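PDB 2OX7: YopX protein domain-containing protein from Enterococcus faecalis, which is of unknown function but belongs to the YopX family and folds largely into small antiparallel beta-sheets. Local coordinates for residues Ile86-Ala91 / Leu132-Ile137; Ile4-Ala9 / Glu80-Asp85. All coordinates share one frame; numbering follows the deposited sequence.

Contact 1 (Ile86-Ala91 / Leu132-Ile137)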
loop_
_atom_site.group_PDB
_atom_site.type_symbol
_atom_site.label_atom_id
_atom_site.label_comp_id
_atom_site.label_asym_id
_atom_site.label_seq_id
_atom_site.Cartn_x
_atom_site.Cartn_y
_atom_site.Cartn_z
ATOM N N ILE A 86 2.589 17.754 -9.808
ATOM C CA ILE A 86 1.253 17.980 -9.219
ATOM C C ILE A 86 0.186 17.479 -10.176
ATOM O O ILE A 86 0.182 17.853 -11.387
ATOM C CB ILE A 86 1.050 19.521 -8.903
ATOM C CG1 ILE A 86 2.082 19.982 -7.857
ATOM C CG2 ILE A 86 -0.445 19.790 -8.541
ATOM C CD1 ILE A 86 2.290 21.551 -7.800
ATOM N N LEU A 87 -0.671 16.566 -9.687
ATOM C CA LEU A 87 -1.693 15.944 -10.556
ATOM C C LEU A 87 -3.075 16.425 -10.172
ATOM O O LEU A 87 -3.334 16.695 -8.985
ATOM C CB LEU A 87 -1.663 14.425 -10.419
ATOM C CG LEU A 87 -0.592 13.692 -11.239
ATOM C CD1 LEU A 87 0.837 14.097 -10.929
ATOM C CD2 LEU A 87 -0.810 12.229 -10.895
ATOM N N VAL A 88 -3.956 16.515 -11.156
ATOM C CA VAL A 88 -5.361 16.795 -10.893
ATOM C C VAL A 88 -6.234 15.755 -11.543
ATOM O O VAL A 88 -5.881 15.237 -12.606
ATOM C CB VAL A 88 -5.797 18.184 -11.412
ATOM C CG1 VAL A 88 -5.163 19.241 -10.550
ATOM C CG2 VAL A 88 -5.499 18.332 -12.902
ATOM N N TYR A 89 -7.366 15.465 -10.923
ATOM C CA TYR A 89 -8.374 14.597 -11.528
ATOM C C TYR A 89 -9.126 15.339 -12.641
ATOM O O TYR A 89 -9.668 16.451 -12.431
ATOM C CB TYR A 89 -9.355 14.135 -10.440
ATOM C CG TYR A 89 -10.309 13.096 -10.948
ATOM C CD1 TYR A 89 -9.858 11.835 -11.312
ATOM C CD2 TYR A 89 -11.675 13.369 -11.032
ATOM C CE1 TYR A 89 -10.733 10.882 -11.793
ATOM C CE2 TYR A 89 -12.555 12.425 -11.505
ATOM C CZ TYR A 89 -12.083 11.167 -11.849
ATOM O OH TYR A 89 -12.966 10.201 -12.324
ATOM N N ASP A 90 -9.179 14.738 -13.820
ATOM C CA ASP A 90 -9.573 15.459 -15.025
ATOM C C ASP A 90 -11.106 15.429 -15.208
ATOM O O ASP A 90 -11.632 15.033 -16.246
ATOM C CB ASP A 90 -8.784 14.940 -16.232
ATOM C CG ASP A 90 -9.057 15.731 -17.506
ATOM O OD1 ASP A 90 -9.262 16.963 -17.391
ATOM O OD2 ASP A 90 -9.048 15.124 -18.615
ATOM N N ALA A 91 -11.811 15.830 -14.153
ATOM C CA ALA A 91 -13.278 15.909 -14.207
ATOM C C ALA A 91 -13.626 17.169 -14.988
ATOM O O ALA A 91 -12.852 18.123 -14.964
ATOM C CB ALA A 91 -13.853 15.944 -12.805
ATOM N N LEU A 132 -4.062 14.169 -14.598
ATOM C CA LEU A 132 -3.147 14.867 -15.493
ATOM C C LEU A 132 -2.109 15.641 -14.694
ATOM O O LEU A 132 -2.446 16.216 -13.684
ATOM C CB LEU A 132 -3.950 15.834 -16.347
ATOM C CG LEU A 132 -4.780 15.252 -17.508
ATOM C CD1 LEU A 132 -5.590 16.376 -18.181
ATOM C CD2 LEU A 132 -3.835 14.608 -18.531
ATOM N N VAL A 133 -0.869 15.655 -15.171
ATOM C CA VAL A 133 0.184 16.485 -14.565
ATOM C C VAL A 133 -0.087 17.942 -15.003
ATOM O O VAL A 133 -0.091 18.238 -16.202
ATOM C CB VAL A 133 1.542 16.135 -15.102
ATOM C CG1 VAL A 133 2.622 17.085 -14.492
ATOM C CG2 VAL A 133 1.914 14.686 -14.712
ATOM N N ILE A 134 -0.231 18.840 -14.044
ATOM C CA ILE A 134 -0.491 20.244 -14.411
ATOM C C ILE A 134 0.582 21.227 -13.913
ATOM O O ILE A 134 0.409 22.445 -13.998
ATOM C CB ILE A 134 -1.867 20.661 -13.991
ATOM C CG1 ILE A 134 -2.049 20.524 -12.457
ATOM C CG2 ILE A 134 -2.893 19.983 -14.909
ATOM C CD1 ILE A 134 -3.183 21.370 -11.968
ATOM N N GLY A 135 1.693 20.681 -13.462
ATOM C CA GLY A 135 2.826 21.485 -12.991
ATOM C C GLY A 135 3.628 20.735 -11.953
ATOM O O GLY A 135 3.473 19.503 -11.761
ATOM N N ASN A 136 4.533 21.457 -11.304
ATOM C CA ASN A 136 5.309 20.853 -10.252
ATOM C C ASN A 136 5.593 21.902 -9.198
ATOM O O ASN A 136 5.376 23.110 -9.418
ATOM C CB ASN A 136 6.565 20.197 -10.797
ATOM C CG ASN A 136 7.556 21.208 -11.413
ATOM O OD1 ASN A 136 8.242 21.913 -10.700
ATOM N ND2 ASN A 136 7.637 21.239 -12.747
ATOM N N ILE A 137 6.052 21.426 -8.056
ATOM C CA ILE A 137 6.208 22.244 -6.866
ATOM C C ILE A 137 7.306 23.299 -7.011
ATOM O O ILE A 137 7.314 24.283 -6.272
ATOM C CB ILE A 137 6.457 21.347 -5.594
ATOM C CG1 ILE A 137 7.735 20.540 -5.759
ATOM C CG2 ILE A 137 5.240 20.461 -5.356
ATOM C CD1 ILE A 137 8.236 19.815 -4.485
#

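Contact 2 (Ile4-Ala9 / Glu80-Asp85)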
loop_
_atom_site.group_PDB
_atom_site.type_symbol
_atom_site.label_atom_id
_atom_site.label_comp_id
_atom_site.label_asym_id
_atom_site.label_seq_id
_atom_site.Cartn_x
_atom_site.Cartn_y
_atom_site.Cartn_z
ATOM N N ILE A 4 13.241 2.157 -15.231
ATOM C CA ILE A 4 14.380 2.789 -15.898
ATOM C C ILE A 4 14.672 4.085 -15.154
ATOM O O ILE A 4 13.781 4.925 -15.057
ATOM C CB ILE A 4 14.099 3.147 -17.368
ATOM C CG1 ILE A 4 13.693 1.899 -18.175
ATOM C CG2 ILE A 4 15.351 3.837 -17.966
ATOM C CD1 ILE A 4 13.010 2.212 -19.521
ATOM N N PRO A 5 15.891 4.249 -14.609
ATOM C CA PRO A 5 16.178 5.524 -13.901
ATOM C C PRO A 5 16.278 6.715 -14.848
ATOM O O PRO A 5 17.125 6.762 -15.754
ATOM C CB PRO A 5 17.519 5.298 -13.212
ATOM C CG PRO A 5 18.087 4.041 -13.796
ATOM C CD PRO A 5 17.037 3.312 -14.597
ATOM N N LYS A 6 15.420 7.686 -14.604
ATOM C CA LYS A 6 15.370 8.866 -15.396
ATOM C C LYS A 6 15.215 10.005 -14.411
ATOM O O LYS A 6 14.382 9.921 -13.485
ATOM C CB LYS A 6 14.209 8.794 -16.386
ATOM C CG LYS A 6 14.078 10.005 -17.247
ATOM C CD LYS A 6 13.045 9.739 -18.333
ATOM C CE LYS A 6 13.278 10.657 -19.508
ATOM N NZ LYS A 6 14.349 10.057 -20.385
ATOM N N PHE A 7 16.026 11.055 -14.583
ATOM C CA PHE A 7 16.060 12.140 -13.619
ATOM C C PHE A 7 15.907 13.495 -14.269
ATOM O O PHE A 7 16.368 13.704 -15.400
ATOM C CB PHE A 7 17.391 12.145 -12.811
ATOM C CG PHE A 7 17.637 10.864 -12.079
ATOM C CD1 PHE A 7 17.045 10.626 -10.837
ATOM C CD2 PHE A 7 18.434 9.885 -12.647
ATOM C CE1 PHE A 7 17.259 9.402 -10.173
ATOM C CE2 PHE A 7 18.641 8.678 -12.011
ATOM C CZ PHE A 7 18.052 8.437 -10.766
ATOM N N ARG A 8 15.292 14.409 -13.528
ATOM C CA ARG A 8 15.270 15.846 -13.882
ATOM C C ARG A 8 15.794 16.625 -12.677
ATOM O O ARG A 8 15.820 16.113 -11.547
ATOM C CB ARG A 8 13.869 16.331 -14.274
ATOM C CG ARG A 8 12.888 16.324 -13.122
ATOM C CD ARG A 8 11.485 16.677 -13.556
ATOM N NE ARG A 8 10.607 16.787 -12.373
ATOM C CZ ARG A 8 9.296 17.014 -12.448
ATOM N NH1 ARG A 8 8.726 17.106 -13.638
ATOM N NH2 ARG A 8 8.567 17.098 -11.332
ATOM N N ALA A 9 16.235 17.862 -12.917
ATOM C CA ALA A 9 16.814 18.677 -11.853
ATOM C C ALA A 9 16.331 20.109 -11.938
ATOM O O ALA A 9 16.235 20.677 -13.027
ATOM C CB ALA A 9 18.320 18.664 -11.914
ATOM N N GLU A 80 5.244 11.284 -18.553
ATOM C CA GLU A 80 5.902 10.535 -17.482
ATOM C C GLU A 80 5.758 11.369 -16.219
ATOM O O GLU A 80 5.981 12.562 -16.252
ATOM C CB GLU A 80 7.385 10.323 -17.808
ATOM C CG GLU A 80 8.033 9.153 -17.057
ATOM C CD GLU A 80 9.300 8.564 -17.740
ATOM O OE1 GLU A 80 9.543 8.817 -18.965
ATOM O OE2 GLU A 80 10.064 7.844 -17.044
ATOM N N ILE A 81 5.334 10.736 -15.123
ATOM C CA ILE A 81 5.086 11.416 -13.843
ATOM C C ILE A 81 6.354 11.311 -12.992
ATOM O O ILE A 81 6.853 10.203 -12.746
ATOM C CB ILE A 81 3.932 10.738 -13.097
ATOM C CG1 ILE A 81 2.611 10.955 -13.862
ATOM C CG2 ILE A 81 3.789 11.332 -11.646
ATOM C CD1 ILE A 81 1.513 9.962 -13.366
ATOM N N PHE A 82 6.870 12.461 -12.550
ATOM C CA PHE A 82 8.070 12.512 -11.705
ATOM C C PHE A 82 7.724 12.907 -10.268
ATOM O O PHE A 82 6.713 13.604 -10.003
ATOM C CB PHE A 82 9.007 13.639 -12.221
ATOM C CG PHE A 82 9.779 13.270 -13.439
ATOM C CD1 PHE A 82 11.139 13.003 -13.340
ATOM C CD2 PHE A 82 9.154 13.205 -14.674
ATOM C CE1 PHE A 82 11.889 12.674 -14.492
ATOM C CE2 PHE A 82 9.888 12.853 -15.854
ATOM C CZ PHE A 82 11.256 12.573 -15.754
ATOM N N GLU A 83 8.637 12.596 -9.359
ATOM C CA GLU A 83 8.542 13.206 -8.034
ATOM C C GLU A 83 8.436 14.729 -8.219
ATOM O O GLU A 83 9.113 15.318 -9.100
ATOM C CB GLU A 83 9.813 12.976 -7.214
ATOM C CG GLU A 83 10.282 11.573 -6.981
ATOM C CD GLU A 83 11.614 11.600 -6.193
ATOM O OE1 GLU A 83 12.737 11.609 -6.802
ATOM O OE2 GLU A 83 11.513 11.671 -4.951
ATOM N N GLY A 84 7.668 15.369 -7.340
ATOM C CA GLY A 84 7.483 16.840 -7.396
ATOM C C GLY A 84 6.368 17.296 -8.325
ATOM O O GLY A 84 5.906 18.449 -8.231
ATOM N N ASP A 85 5.905 16.413 -9.222
ATOM C CA ASP A 85 4.758 16.763 -10.049
ATOM C C ASP A 85 3.504 16.974 -9.240
ATOM O O ASP A 85 3.325 16.396 -8.162
ATOM C CB ASP A 85 4.482 15.697 -11.131
ATOM C CG ASP A 85 5.412 15.838 -12.359
ATOM O OD1 ASP A 85 6.011 16.932 -12.591
ATOM O OD2 ASP A 85 5.514 14.874 -13.145
#

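Contact 1 (Ile86-Ala91 / Leu132-Ile137)
I86 and V88 bond through their backbones to the 132-136 strand, which runs antiparallel to 86-89 with the short axes 4.6 Å apart at closest and an angle of 137° between their directions. V88 and L132 form a regular hydrogen-bonded pair: V88 N donates to L132 O at 3.0 Å and L132 N returns a bond to V88 O. Next to it, L87 and V133 form a non-hydrogen-bonded pair. The pattern then slips, since I134 N donates to I86 O at 2.9 Å while I86 N donates to G135 O at 2.8 Å. Two consecutive residues thus face one, in the manner of a beta bulge. G135 adopts backbone angles at which a CB would collide with the preceding carbonyl O.

I86 CD1 reaches N136 C at 3.6 Å, and the I86 side chain crosses that of I137 obliquely, I86 CD1 meeting I137 CG2 at 4.0 Å. I134 turns its CG1 between its backbone N and carbonyl carbon (chi1 60°), lying beside I86 O; from there the side chain meets V88 at about a right angle, and I134 CG2 rests 3.7 Å from V88 CG2. The approach of I134 CD1 to V88 CG1 is so short that its detail is doubtful. M101 of strand 101-107 packs against both residues. On the other face, L87 CD1 touches V133 CG2, with I81 against both side chains. Beyond the strand, L132 CD1 packs against D90 CG at 3.6 Å, while the D90 carboxylate makes salt bridges with K76 and R99.

This is an antiparallel strand pair with a bulge-like irregularity at I134-G135, in which 131-136 is an outermost strand, within this chain, of the sheet 110-113, 101-107, 85-89 and 131-136.

Contact 2 (Ile4-Ala9 / Glu80-Asp85)
R8 reaches across F82 to the carboxylate of D85, and this buried half of the contact is closely packed. R8 CG lies between the backbone N and the carbonyl carbon (chi1 67°), beside F82 CD1, and the chain runs extended to NE. R8 CD lies over one face of the F82 ring, 4.0 Å from the centroid and displaced toward the rim, in a CH-pi contact. Farther out, the guanidinium sits flat over F82 CB, which lies 3.4 Å from R8 CZ; guanidinium and ring planes are only 10° apart. R8 NH1 and R8 NH2 both grip the single atom D85 OD1, each at 2.9 Å, in an end-on salt bridge from the same face of a carboxylate turned 79° to the guanidinium. R8 NH2 also donates to E83 O at 2.9 Å, whereas the buried R8 NE has no partner in the model. F82 N donates almost straight to D85 OD2 at 2.8 Å, tying the carboxylate across the type II turn from F82 to D85.

The K6 side is looser and partly exposed. K6 CD passes E80 OE1 at 3.7 Å, but the charged ends bond elsewhere, to N20 and S70 respectively. N29 of a neighbouring subunit packs on K6.

Residues 7-9 start strand 7-11, the middle strand between 16-19 and 65-71. M68, M17 and E19 of those flanking strands touch R8, and N136 of strand 131-136 also borders it.

Both segments of contact 2 precede those of contact 1 in the chain, and their centres lie 14 Å apart. The turn-bearing segment 80-85 runs directly into 86-91, so one continuous piece of chain takes part in both. Contact 2 lies near the centre of the chain and reaches strand 7-11 of the sheet 16-19, 7-11 and 65-71; contact 1 belongs to the separate four-stranded sheet. They also touch through space: I137 N probably donates a hydrogen bond to G84 O at 3.0 Å, and V133 packs against D85. The two contacts therefore join the N-terminal strand, the turn and the C-terminal edge strand within one YopX family region.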